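PDB 2GIY: glycoprotein E from Human herpesvirus 1, which forms a heterodimer with gI that promotes cell-to-cell spread of the virus and binds the Fc part of host IgG. Local coordinates for residues T17-L22 and W159-I164; T28-V33 and S130-F135; A96-A101 and L124-A129. One frame throughout, in Å; residues are numbered along the deposited sequence.

Contact 1 (T17-L22 and W159-I164); sequences TPEAIL and WGHITI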
ATOM      1  N   THR A  17       6.401  -5.715   1.085  1.00 20.39           N
ATOM      2  CA  THR A  17       7.547  -6.513   0.668  1.00 19.60           C
ATOM      3  C   THR A  17       8.695  -5.629   0.219  1.00 18.05           C
ATOM      4  O   THR A  17       8.477  -4.529  -0.280  1.00 17.88           O
ATOM      5  CB  THR A  17       7.212  -7.449  -0.511  1.00 19.80           C
ATOM      6  OG1 THR A  17       8.405  -8.133  -0.924  1.00 20.08           O
ATOM      7  CG2 THR A  17       6.669  -6.649  -1.691  1.00 20.43           C
ATOM      8  N   PRO A  18       9.937  -6.089   0.424  1.00 19.30           N
ATOM      9  CA  PRO A  18      11.089  -5.293  -0.005  1.00 18.80           C
ATOM     10  C   PRO A  18      10.999  -5.212  -1.527  1.00 18.18           C
ATOM     11  O   PRO A  18      10.440  -6.111  -2.162  1.00 17.74           O
ATOM     12  CB  PRO A  18      12.274  -6.133   0.460  1.00 20.16           C
ATOM     13  CG  PRO A  18      11.747  -6.787   1.697  1.00 22.22           C
ATOM     14  CD  PRO A  18      10.361  -7.213   1.277  1.00 19.56           C
ATOM     15  N   GLU A  19      11.539  -4.151  -2.117  1.00 17.06           N
ATOM     16  CA  GLU A  19      11.478  -3.992  -3.569  1.00 17.61           C
ATOM     17  C   GLU A  19      12.558  -4.766  -4.323  1.00 16.31           C
ATOM     18  O   GLU A  19      12.548  -4.800  -5.554  1.00 15.40           O
ATOM     19  CB  GLU A  19      11.567  -2.510  -3.952  1.00 22.15           C
ATOM     20  CG  GLU A  19      10.366  -1.676  -3.519  1.00 27.53           C
ATOM     21  CD  GLU A  19      10.413  -0.254  -4.053  1.00 30.61           C
ATOM     22  OE1 GLU A  19      11.447   0.137  -4.638  1.00 33.25           O
ATOM     23  OE2 GLU A  19       9.416   0.478  -3.883  1.00 34.55           O
ATOM     24  N   ALA A  20      13.485  -5.385  -3.599  1.00 14.83           N
ATOM     25  CA  ALA A  20      14.545  -6.136  -4.264  1.00 15.37           C
ATOM     26  C   ALA A  20      15.188  -7.222  -3.419  1.00 15.50           C
ATOM     27  O   ALA A  20      15.312  -7.097  -2.197  1.00 15.80           O
ATOM     28  CB  ALA A  20      15.626  -5.174  -4.764  1.00 17.05           C
ATOM     29  N   ILE A  21      15.590  -8.296  -4.089  1.00 13.09           N
ATOM     30  CA  ILE A  21      16.279  -9.408  -3.457  1.00 13.13           C
ATOM     31  C   ILE A  21      17.481  -9.710  -4.339  1.00 14.40           C
ATOM     32  O   ILE A  21      17.327 -10.153  -5.477  1.00 14.46           O
ATOM     33  CB  ILE A  21      15.417 -10.688  -3.388  1.00 13.19           C
ATOM     34  CG1 ILE A  21      14.185 -10.451  -2.517  1.00 12.87           C
ATOM     35  CG2 ILE A  21      16.244 -11.835  -2.813  1.00 16.59           C
ATOM     36  CD1 ILE A  21      13.225 -11.634  -2.486  1.00 15.31           C
ATOM     37  N   LEU A  22      18.675  -9.450  -3.825  1.00 14.16           N
ATOM     38  CA  LEU A  22      19.888  -9.731  -4.579  1.00 15.74           C
ATOM     39  C   LEU A  22      20.381 -11.094  -4.126  1.00 16.55           C
ATOM     40  O   LEU A  22      20.475 -11.358  -2.924  1.00 17.56           O
ATOM     41  CB  LEU A  22      20.955  -8.664  -4.306  1.00 19.35           C
ATOM     42  CG  LEU A  22      20.860  -7.328  -5.055  1.00 20.78           C
ATOM     43  CD1 LEU A  22      21.157  -7.556  -6.532  1.00 20.91           C
ATOM     44  CD2 LEU A  22      19.477  -6.712  -4.877  1.00 23.49           C
ATOM     45  N   TRP A 159      -0.969  -4.695  -5.107  1.00 11.10           N
ATOM     46  CA  TRP A 159       0.111  -5.244  -5.915  1.00 11.00           C
ATOM     47  C   TRP A 159       1.447  -4.715  -5.423  1.00 11.59           C
ATOM     48  O   TRP A 159       1.515  -3.693  -4.730  1.00 11.51           O
ATOM     49  CB  TRP A 159      -0.063  -4.912  -7.407  1.00 12.05           C
ATOM     50  CG  TRP A 159       0.231  -3.482  -7.776  1.00 13.21           C
ATOM     51  CD1 TRP A 159      -0.632  -2.424  -7.720  1.00 13.61           C
ATOM     52  CD2 TRP A 159       1.480  -2.957  -8.250  1.00 13.60           C
ATOM     53  NE1 TRP A 159       0.002  -1.272  -8.133  1.00 13.70           N
ATOM     54  CE2 TRP A 159       1.298  -1.572  -8.461  1.00 13.91           C
ATOM     55  CE3 TRP A 159       2.734  -3.523  -8.514  1.00 12.09           C
ATOM     56  CZ2 TRP A 159       2.327  -0.742  -8.927  1.00 14.12           C
ATOM     57  CZ3 TRP A 159       3.757  -2.697  -8.977  1.00 14.75           C
ATOM     58  CH2 TRP A 159       3.545  -1.323  -9.177  1.00 14.65           C
ATOM     59  N   GLY A 160       2.509  -5.432  -5.767  1.00 10.31           N
ATOM     60  CA  GLY A 160       3.835  -5.013  -5.371  1.00 12.55           C
ATOM     61  C   GLY A 160       4.840  -5.601  -6.334  1.00 11.35           C
ATOM     62  O   GLY A 160       4.508  -6.511  -7.099  1.00 12.81           O
ATOM     63  N   HIS A 161       6.061  -5.078  -6.318  1.00 10.75           N
ATOM     64  CA  HIS A 161       7.094  -5.599  -7.200  1.00 11.66           C
ATOM     65  C   HIS A 161       8.371  -5.916  -6.440  1.00 10.97           C
ATOM     66  O   HIS A 161       8.676  -5.297  -5.412  1.00 12.20           O
ATOM     67  CB  HIS A 161       7.400  -4.605  -8.329  1.00 13.02           C
ATOM     68  CG  HIS A 161       7.976  -3.304  -7.856  1.00 15.77           C
ATOM     69  ND1 HIS A 161       7.216  -2.324  -7.254  1.00 16.83           N
ATOM     70  CD2 HIS A 161       9.242  -2.823  -7.895  1.00 16.39           C
ATOM     71  CE1 HIS A 161       7.986  -1.296  -6.945  1.00 17.39           C
ATOM     72  NE2 HIS A 161       9.222  -1.574  -7.322  1.00 16.13           N
ATOM     73  N   ILE A 162       9.105  -6.899  -6.950  1.00 10.04           N
ATOM     74  CA  ILE A 162      10.369  -7.314  -6.367  1.00 10.41           C
ATOM     75  C   ILE A 162      11.336  -7.642  -7.492  1.00 11.38           C
ATOM     76  O   ILE A 162      11.042  -8.495  -8.328  1.00  9.45           O
ATOM     77  CB  ILE A 162      10.244  -8.605  -5.527  1.00 11.68           C
ATOM     78  CG1 ILE A 162       9.104  -8.492  -4.517  1.00 11.31           C
ATOM     79  CG2 ILE A 162      11.560  -8.866  -4.794  1.00 10.93           C
ATOM     80  CD1 ILE A 162       8.864  -9.784  -3.758  1.00 15.21           C
ATOM     81  N   THR A 163      12.471  -6.951  -7.539  1.00 10.78           N
ATOM     82  CA  THR A 163      13.466  -7.270  -8.545  1.00 11.26           C
ATOM     83  C   THR A 163      14.332  -8.327  -7.874  1.00 11.77           C
ATOM     84  O   THR A 163      15.021  -8.058  -6.882  1.00 11.33           O
ATOM     85  CB  THR A 163      14.332  -6.053  -8.928  1.00 10.38           C
ATOM     86  OG1 THR A 163      13.526  -5.091  -9.617  1.00 12.33           O
ATOM     87  CG2 THR A 163      15.467  -6.484  -9.849  1.00 11.37           C
ATOM     88  N   ILE A 164      14.264  -9.539  -8.406  1.00  9.28           N
ATOM     89  CA  ILE A 164      15.010 -10.663  -7.866  1.00 10.14           C
ATOM     90  C   ILE A 164      16.097 -11.021  -8.857  1.00 10.66           C
ATOM     91  O   ILE A 164      15.807 -11.495  -9.955  1.00 10.01           O
ATOM     92  CB  ILE A 164      14.085 -11.869  -7.670  1.00  9.28           C
ATOM     93  CG1 ILE A 164      12.905 -11.462  -6.785  1.00  9.46           C
ATOM     94  CG2 ILE A 164      14.859 -13.034  -7.054  1.00 10.39           C
ATOM     95  CD1 ILE A 164      11.861 -12.561  -6.591  1.00 10.27           C
TER
HETATM   96  O   HOH W   1      12.164  -3.685  -7.821  1.00 18.57           O
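The pairing of Ala20 with Thr163 and of Ile21 with Ile164 joins the short edge strand 20-22, in parallel, to strand 155-165, the last strand in sequence of the large sheet in an immunoglobulin V-type domain. Thr163 supplies both backbone bonds. Its N donates to Glu19 O at 2.9 Å, coming from above the carbonyl plane, and its O accepts the N-H of Ile21 almost straight, with an angle of 169° at the hydrogen. The two bonds bracket Ala20, whose small methyl adds little bulk beside Thr163. Glu19 O is gripped a second time by a water that donates to it at 2.6 Å and also bonds Thr163 OG1, so one water bridges the two chains beside the pairing.

On the face that carries Ile21, Ile162 and Ile164, branched aliphatic chains suit the extended backbone and give apolar contacts across the pair. With Ile162 CG2 anti to the backbone N, that branch lies 3.8 Å from Ile21 CG1, while the other branch runs past Pro18 O to bring CD1 within 3.3 Å of Thr17 OG1. Val33 packs against both Thr17 and Ile162 here. On the opposite face, Glu19 reaches out along an extended chain and lays its carboxylate obliquely by the His161 ring. Glu19 CD is 3.7 Å from His161 NE2, with the two planes 44° apart; a negative charge here could favour a protonated imidazole. His161 and Thr163 also pack on strand 173-176. The helical backbone angles of Glu19 turn the chain after the extended Pro18 and lead into strand 20-22. A parallel pairing of the sheet's first and last strands in sequence matches the A'-G pairing characteristic of V-type immunoglobulin domains.

Contact 2 (T28-V33 and S130-F135); sequences TFSTNV and SVNLEF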
ATOM      1  N   THR A  28      19.845 -20.481  -1.849  1.00 18.31           N
ATOM      2  CA  THR A  28      18.453 -20.885  -1.741  1.00 18.57           C
ATOM      3  C   THR A  28      17.814 -19.808  -0.885  1.00 17.41           C
ATOM      4  O   THR A  28      18.331 -19.459   0.176  1.00 17.41           O
ATOM      5  CB  THR A  28      18.304 -22.258  -1.058  1.00 19.33           C
ATOM      6  OG1 THR A  28      18.814 -23.275  -1.925  1.00 20.28           O
ATOM      7  CG2 THR A  28      16.839 -22.552  -0.757  1.00 18.31           C
ATOM      8  N   PHE A  29      16.706 -19.256  -1.359  1.00 16.34           N
ATOM      9  CA  PHE A  29      16.033 -18.205  -0.621  1.00 16.78           C
ATOM     10  C   PHE A  29      14.558 -18.167  -0.969  1.00 17.01           C
ATOM     11  O   PHE A  29      14.102 -18.856  -1.882  1.00 16.57           O
ATOM     12  CB  PHE A  29      16.678 -16.852  -0.933  1.00 17.53           C
ATOM     13  CG  PHE A  29      16.516 -16.415  -2.362  1.00 17.51           C
ATOM     14  CD1 PHE A  29      15.370 -15.739  -2.773  1.00 16.46           C
ATOM     15  CD2 PHE A  29      17.509 -16.683  -3.301  1.00 16.14           C
ATOM     16  CE1 PHE A  29      15.217 -15.334  -4.098  1.00 14.86           C
ATOM     17  CE2 PHE A  29      17.368 -16.285  -4.625  1.00 15.99           C
ATOM     18  CZ  PHE A  29      16.218 -15.608  -5.026  1.00 16.18           C
ATOM     19  N   SER A  30      13.823 -17.343  -0.237  1.00 17.58           N
ATOM     20  CA  SER A  30      12.395 -17.195  -0.448  1.00 17.35           C
ATOM     21  C   SER A  30      12.014 -15.723  -0.422  1.00 16.75           C
ATOM     22  O   SER A  30      12.717 -14.905   0.171  1.00 16.82           O
ATOM     23  CB  SER A  30      11.635 -17.931   0.661  1.00 19.16           C
ATOM     24  OG  SER A  30      10.268 -17.570   0.674  1.00 23.76           O
ATOM     25  N   THR A  31      10.917 -15.381  -1.086  1.00 15.35           N
ATOM     26  CA  THR A  31      10.447 -14.010  -1.059  1.00 14.73           C
ATOM     27  C   THR A  31       9.830 -13.881   0.328  1.00 15.93           C
ATOM     28  O   THR A  31       9.621 -14.885   1.014  1.00 15.24           O
ATOM     29  CB  THR A  31       9.362 -13.740  -2.127  1.00 14.76           C
ATOM     30  OG1 THR A  31       8.253 -14.628  -1.925  1.00 14.04           O
ATOM     31  CG2 THR A  31       9.931 -13.945  -3.521  1.00 13.02           C
ATOM     32  N   ASN A  32       9.543 -12.657   0.744  1.00 17.14           N
ATOM     33  CA  ASN A  32       8.961 -12.429   2.057  1.00 17.83           C
ATOM     34  C   ASN A  32       7.866 -11.381   1.946  1.00 17.10           C
ATOM     35  O   ASN A  32       7.964 -10.293   2.510  1.00 19.08           O
ATOM     36  CB  ASN A  32      10.046 -11.969   3.033  1.00 21.90           C
ATOM     37  CG  ASN A  32       9.520 -11.770   4.438  1.00 26.25           C
ATOM     38  OD1 ASN A  32       8.830 -12.634   4.984  1.00 30.01           O
ATOM     39  ND2 ASN A  32       9.848 -10.631   5.035  1.00 30.67           N
ATOM     40  N   VAL A  33       6.827 -11.720   1.192  1.00 14.70           N
ATOM     41  CA  VAL A  33       5.700 -10.827   0.990  1.00 14.95           C
ATOM     42  C   VAL A  33       4.674 -11.048   2.092  1.00 15.30           C
ATOM     43  O   VAL A  33       4.414 -12.184   2.489  1.00 15.51           O
ATOM     44  CB  VAL A  33       5.022 -11.098  -0.373  1.00 15.22           C
ATOM     45  CG1 VAL A  33       3.855 -10.143  -0.582  1.00 16.11           C
ATOM     46  CG2 VAL A  33       6.041 -10.955  -1.495  1.00 14.94           C
ATOM     47  N   SER A 130       1.878 -21.261   1.362  1.00 24.33           N
ATOM     48  CA  SER A 130       2.317 -19.871   1.369  1.00 20.73           C
ATOM     49  C   SER A 130       2.190 -19.209   0.001  1.00 18.86           C
ATOM     50  O   SER A 130       2.132 -19.889  -1.019  1.00 17.33           O
ATOM     51  CB  SER A 130       3.777 -19.800   1.829  1.00 22.97           C
ATOM     52  OG  SER A 130       4.304 -18.492   1.689  1.00 23.63           O
ATOM     53  N   VAL A 131       2.149 -17.879  -0.011  1.00 16.97           N
ATOM     54  CA  VAL A 131       2.056 -17.141  -1.266  1.00 15.89           C
ATOM     55  C   VAL A 131       3.451 -16.737  -1.722  1.00 15.60           C
ATOM     56  O   VAL A 131       3.622 -16.164  -2.800  1.00 15.13           O
ATOM     57  CB  VAL A 131       1.185 -15.866  -1.126  1.00 19.07           C
ATOM     58  CG1 VAL A 131      -0.259 -16.253  -0.878  1.00 18.35           C
ATOM     59  CG2 VAL A 131       1.700 -14.996   0.003  1.00 16.80           C
ATOM     60  N   ASN A 132       4.453 -17.037  -0.901  1.00 13.11           N
ATOM     61  CA  ASN A 132       5.825 -16.697  -1.253  1.00 14.58           C
ATOM     62  C   ASN A 132       6.448 -17.704  -2.202  1.00 13.53           C
ATOM     63  O   ASN A 132       6.067 -18.873  -2.232  1.00 12.78           O
ATOM     64  CB  ASN A 132       6.691 -16.581   0.000  1.00 15.56           C
ATOM     65  CG  ASN A 132       6.435 -15.304   0.758  1.00 16.58           C
ATOM     66  OD1 ASN A 132       6.618 -14.209   0.223  1.00 14.40           O
ATOM     67  ND2 ASN A 132       6.009 -15.430   2.008  1.00 19.56           N
ATOM     68  N   LEU A 133       7.408 -17.231  -2.985  1.00 13.16           N
ATOM     69  CA  LEU A 133       8.115 -18.072  -3.941  1.00 13.65           C
ATOM     70  C   LEU A 133       9.461 -18.473  -3.363  1.00 13.41           C
ATOM     71  O   LEU A 133      10.134 -17.663  -2.727  1.00 13.82           O
ATOM     72  CB  LEU A 133       8.367 -17.306  -5.243  1.00 10.57           C
ATOM     73  CG  LEU A 133       7.163 -16.782  -6.023  1.00 12.51           C
ATOM     74  CD1 LEU A 133       7.665 -15.979  -7.222  1.00 12.65           C
ATOM     75  CD2 LEU A 133       6.290 -17.947  -6.476  1.00 12.82           C
ATOM     76  N   GLU A 134       9.857 -19.719  -3.597  1.00 13.95           N
ATOM     77  CA  GLU A 134      11.142 -20.195  -3.122  1.00 15.89           C
ATOM     78  C   GLU A 134      12.026 -20.558  -4.303  1.00 16.65           C
ATOM     79  O   GLU A 134      11.570 -21.190  -5.256  1.00 16.60           O
ATOM     80  CB  GLU A 134      10.973 -21.413  -2.212  1.00 19.68           C
ATOM     81  CG  GLU A 134      10.671 -21.056  -0.772  1.00 23.20           C
ATOM     82  CD  GLU A 134      10.769 -22.251   0.152  1.00 25.40           C
ATOM     83  OE1 GLU A 134      11.671 -23.089  -0.060  1.00 26.97           O
ATOM     84  OE2 GLU A 134       9.954 -22.344   1.094  1.00 27.52           O
ATOM     85  N   PHE A 135      13.287 -20.144  -4.230  1.00 15.58           N
ATOM     86  CA  PHE A 135      14.267 -20.422  -5.274  1.00 14.48           C
ATOM     87  C   PHE A 135      15.370 -21.310  -4.701  1.00 14.88           C
ATOM     88  O   PHE A 135      16.070 -20.917  -3.766  1.00 15.94           O
ATOM     89  CB  PHE A 135      14.879 -19.116  -5.794  1.00 14.41           C
ATOM     90  CG  PHE A 135      13.881 -18.185  -6.431  1.00 14.43           C
ATOM     91  CD1 PHE A 135      12.971 -17.473  -5.653  1.00 15.21           C
ATOM     92  CD2 PHE A 135      13.855 -18.016  -7.814  1.00 15.67           C
ATOM     93  CE1 PHE A 135      12.051 -16.606  -6.245  1.00 16.14           C
ATOM     94  CE2 PHE A 135      12.937 -17.152  -8.413  1.00 14.79           C
ATOM     95  CZ  PHE A 135      12.035 -16.446  -7.624  1.00 14.44           C
TER
HETATM   96  O   HOH W   2       6.459 -13.770   4.197  1.00 29.99           O
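Asn132 points its side chain at Thr31 and Val33. Its CB lies 3.2 Å from Thr31 OG1, and its CG is just as near Thr31 O. OD1 is held twice: Val33 N donates to it in the amide plane, on a lone pair, at 2.7 Å, and Thr31 OG1 does so at the same length from slightly off the plane. ND2 gives a hydrogen to a water that donates to Asn32 OD1 and Val33 O. Thr31 OG1 sits between its backbone N and carbonyl carbon (chi1 58°), where it accepts the N-H of Leu133 at 2.9 Å. A threonine suits this place: its hydroxyl both gives and takes, while its methyl faces Leu133.

Farther along, Phe29 and Phe135 exchange two backbone bonds as an antiparallel hydrogen-bonded pair of the three-stranded sheet, joining strands that match B and E of the V-type immunoglobulin fold. Their near-parallel rings are slid apart; Phe135 CB lies over the Phe29 face and Phe29 CE1 touches Phe135 CD1 at 3.5 Å. Ile164 packs on both rings. With donors on OD1 and an acceptor at ND2, the amide of Asn132 has its flip fixed, and polar groups take over where the strand bonds stop.

Contact 3 (A96-A101 and L124-A129); sequences AVRSYA and LAWQAA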
ATOM      1  N   ALA A  96       2.711 -17.973 -11.493  1.00 11.11           N
ATOM      2  CA  ALA A  96       2.048 -18.770 -10.476  1.00 11.28           C
ATOM      3  C   ALA A  96       0.772 -18.083 -10.039  1.00 11.73           C
ATOM      4  O   ALA A  96       0.660 -16.858 -10.108  1.00 12.28           O
ATOM      5  CB  ALA A  96       2.974 -18.970  -9.279  1.00 11.88           C
ATOM      6  N   VAL A  97      -0.191 -18.881  -9.594  1.00 10.80           N
ATOM      7  CA  VAL A  97      -1.464 -18.353  -9.134  1.00 11.93           C
ATOM      8  C   VAL A  97      -2.020 -19.227  -8.017  1.00 11.85           C
ATOM      9  O   VAL A  97      -2.098 -20.448  -8.159  1.00 12.07           O
ATOM     10  CB  VAL A  97      -2.526 -18.338 -10.262  1.00 13.50           C
ATOM     11  CG1 VAL A  97      -3.836 -17.774  -9.728  1.00 15.06           C
ATOM     12  CG2 VAL A  97      -2.035 -17.517 -11.452  1.00 15.43           C
ATOM     13  N   ARG A  98      -2.373 -18.605  -6.897  1.00 11.62           N
ATOM     14  CA  ARG A  98      -2.990 -19.341  -5.803  1.00 13.32           C
ATOM     15  C   ARG A  98      -4.392 -18.749  -5.742  1.00 14.23           C
ATOM     16  O   ARG A  98      -4.558 -17.530  -5.577  1.00 14.18           O
ATOM     17  CB  ARG A  98      -2.237 -19.135  -4.483  1.00 13.18           C
ATOM     18  CG  ARG A  98      -2.601 -20.170  -3.425  1.00 19.69           C
ATOM     19  CD  ARG A  98      -1.740 -20.065  -2.167  1.00 18.25           C
ATOM     20  NE  ARG A  98      -0.466 -20.785  -2.248  1.00 19.34           N
ATOM     21  CZ  ARG A  98      -0.344 -22.113  -2.281  1.00 17.47           C
ATOM     22  NH1 ARG A  98      -1.418 -22.887  -2.253  1.00 16.68           N
ATOM     23  NH2 ARG A  98       0.858 -22.670  -2.303  1.00 18.99           N
ATOM     24  N   SER A  99      -5.400 -19.603  -5.901  1.00 11.59           N
ATOM     25  CA  SER A  99      -6.782 -19.145  -5.907  1.00 12.27           C
ATOM     26  C   SER A  99      -7.566 -19.542  -4.670  1.00 11.41           C
ATOM     27  O   SER A  99      -7.308 -20.578  -4.060  1.00 12.81           O
ATOM     28  CB  SER A  99      -7.491 -19.670  -7.157  1.00 13.16           C
ATOM     29  OG  SER A  99      -6.815 -19.231  -8.323  1.00 17.99           O
ATOM     30  N   TYR A 100      -8.525 -18.692  -4.317  1.00 11.77           N
ATOM     31  CA  TYR A 100      -9.371 -18.895  -3.152  1.00 12.24           C
ATOM     32  C   TYR A 100     -10.814 -18.691  -3.598  1.00 12.66           C
ATOM     33  O   TYR A 100     -11.100 -17.812  -4.411  1.00 12.41           O
ATOM     34  CB  TYR A 100      -9.022 -17.869  -2.061  1.00 12.38           C
ATOM     35  CG  TYR A 100      -7.547 -17.796  -1.708  1.00 11.21           C
ATOM     36  CD1 TYR A 100      -6.614 -17.250  -2.601  1.00 11.97           C
ATOM     37  CD2 TYR A 100      -7.082 -18.281  -0.489  1.00 12.69           C
ATOM     38  CE1 TYR A 100      -5.256 -17.193  -2.283  1.00 13.13           C
ATOM     39  CE2 TYR A 100      -5.727 -18.232  -0.159  1.00 14.10           C
ATOM     40  CZ  TYR A 100      -4.820 -17.687  -1.060  1.00 13.75           C
ATOM     41  OH  TYR A 100      -3.490 -17.652  -0.729  1.00 15.76           O
ATOM     42  N   ALA A 101     -11.727 -19.499  -3.072  1.00 11.78           N
ATOM     43  CA  ALA A 101     -13.126 -19.374  -3.451  1.00 12.20           C
ATOM     44  C   ALA A 101     -14.040 -19.539  -2.248  1.00 12.01           C
ATOM     45  O   ALA A 101     -13.713 -20.264  -1.305  1.00 11.84           O
ATOM     46  CB  ALA A 101     -13.465 -20.403  -4.521  1.00 14.35           C
ATOM     47  N   LEU A 124      12.205 -23.455  -8.983  1.00 15.56           N
ATOM     48  CA  LEU A 124      11.124 -22.641  -8.426  1.00 17.99           C
ATOM     49  C   LEU A 124      10.054 -23.520  -7.785  1.00 19.24           C
ATOM     50  O   LEU A 124       9.681 -24.557  -8.333  1.00 20.42           O
ATOM     51  CB  LEU A 124      10.477 -21.792  -9.523  1.00 16.24           C
ATOM     52  CG  LEU A 124       9.386 -20.817  -9.071  1.00 16.06           C
ATOM     53  CD1 LEU A 124      10.000 -19.705  -8.243  1.00 14.38           C
ATOM     54  CD2 LEU A 124       8.673 -20.237 -10.288  1.00 15.94           C
ATOM     55  N   ALA A 125       9.554 -23.099  -6.628  1.00 19.89           N
ATOM     56  CA  ALA A 125       8.521 -23.862  -5.940  1.00 20.79           C
ATOM     57  C   ALA A 125       7.677 -22.981  -5.034  1.00 23.33           C
ATOM     58  O   ALA A 125       8.144 -21.955  -4.532  1.00 19.01           O
ATOM     59  CB  ALA A 125       9.152 -24.988  -5.123  1.00 22.52           C
ATOM     60  N   TRP A 126       6.426 -23.397  -4.853  1.00 24.97           N
ATOM     61  CA  TRP A 126       5.474 -22.708  -3.991  1.00 27.87           C
ATOM     62  C   TRP A 126       5.868 -23.043  -2.563  1.00 28.79           C
ATOM     63  O   TRP A 126       5.928 -24.222  -2.190  1.00 27.33           O
ATOM     64  CB  TRP A 126       4.055 -23.246  -4.210  1.00 26.49           C
ATOM     65  CG  TRP A 126       3.159 -22.461  -5.125  1.00 27.58           C
ATOM     66  CD1 TRP A 126       2.474 -22.946  -6.199  1.00 28.25           C
ATOM     67  CD2 TRP A 126       2.782 -21.082  -5.001  1.00 26.99           C
ATOM     68  NE1 TRP A 126       1.688 -21.963  -6.750  1.00 28.10           N
ATOM     69  CE2 TRP A 126       1.856 -20.809  -6.034  1.00 27.93           C
ATOM     70  CE3 TRP A 126       3.130 -20.054  -4.117  1.00 26.37           C
ATOM     71  CZ2 TRP A 126       1.276 -19.548  -6.209  1.00 27.55           C
ATOM     72  CZ3 TRP A 126       2.552 -18.800  -4.290  1.00 27.85           C
ATOM     73  CH2 TRP A 126       1.634 -18.560  -5.329  1.00 28.48           C
ATOM     74  N   GLN A 127       6.137 -22.024  -1.759  1.00 30.80           N
ATOM     75  CA  GLN A 127       6.465 -22.282  -0.369  1.00 29.85           C
ATOM     76  C   GLN A 127       5.192 -22.927   0.182  1.00 30.25           C
ATOM     77  O   GLN A 127       4.121 -22.319   0.136  1.00 30.60           O
ATOM     78  CB  GLN A 127       6.769 -20.969   0.356  1.00 29.68           C
ATOM     79  CG  GLN A 127       7.145 -21.154   1.819  1.00 32.51           C
ATOM     80  CD  GLN A 127       7.716 -19.894   2.435  1.00 32.60           C
ATOM     81  OE1 GLN A 127       7.079 -19.411   3.497  1.00 32.83           O
ATOM     82  NE2 GLN A 127       8.721 -19.363   1.964  1.00 32.45           N
ATOM     83  N   ALA A 128       5.304 -24.160   0.671  1.00 28.64           N
ATOM     84  CA  ALA A 128       4.152 -24.893   1.202  1.00 28.67           C
ATOM     85  C   ALA A 128       3.208 -23.999   1.999  1.00 28.26           C
ATOM     86  O   ALA A 128       3.637 -23.279   2.901  1.00 28.18           O
ATOM     87  CB  ALA A 128       4.628 -26.062   2.075  1.00 28.54           C
ATOM     88  N   ALA A 129       1.923 -24.060   1.656  1.00 26.81           N
ATOM     89  CA  ALA A 129       0.890 -23.273   2.315  1.00 27.01           C
ATOM     90  C   ALA A 129       1.283 -21.800   2.423  1.00 26.82           C
ATOM     91  O   ALA A 129       1.034 -21.158   3.443  1.00 28.03           O
ATOM     92  CB  ALA A 129       0.613 -23.843   3.701  1.00 29.16           C
TER
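The carbonyl oxygen of Ser130, just past segment 124-129, accepts from Arg98 NE and, at greater length, from Arg98 NH2, and this grip holds the guanidinium over the indole of Trp126. Arg98 NH2 stands 3.5 Å above the ring plane, displaced toward the rim, with Trp126 CG its nearest atom at 3.6 Å. The interaction is a cation-pi contact: Arg98 CZ is 4.5 Å from the centroid of the six-membered ring and 18° off its normal. The guanidinium does not lie flat, since the two planes are 54° apart; a tilted group can keep its N-H bonds to the carbonyl while still meeting the pi cloud.

The arginine gets there by leaving the backbone with CG anti to N and then bending at chi3, which brings NE within 4.1 Å of Trp126 CE3. Its CB meanwhile rests near CZ2 and CH2. Long and flexible, an arginine suits a strand position from which it must span to another sheet.

By its place in the strand order, strand 96-103 matches C' in the large sheet of the V-type immunoglobulin fold, and strand 124-126 matches D in the small one. Their short axes point almost the same way, 5° apart, but remain 9.5 Å from each other, and no backbone bond joins them; the broad indole fills the distance.

At the far end of the indole, Trp126 CZ2 touches Ala96 CB at 3.6 Å and has the backbone N of Val97 at its edge, near the ring plane. The small methyl of alanine lets the ring come this near the strand. Trp126 NE1 bonds to His117 O on the neighbouring strand 113-118, and Met118 of that strand packs against both the indole and Ala96.

All three contacts lie in the V-type immunoglobulin domain that forms the C-terminal part of the glycoprotein E ectodomain, and all but segment 17-22 fall in its Fc-binding region. Contact 1 closes an edge of the six-stranded sheet, contact 2 builds part of the three-stranded one, and contact 3 spans the two. Contact 2 is central, its centre about 11 Å from those of the other two, which are about 18 Å apart. Phe29 packs on Ile21 and Ile164 of contact 1, and strands 133-135 and 124-126 are hydrogen-bonded neighbours. Along the chain, contact 1 encloses contact 2, which encloses contact 3, so segments far apart in sequence meet where the two sheets face each other.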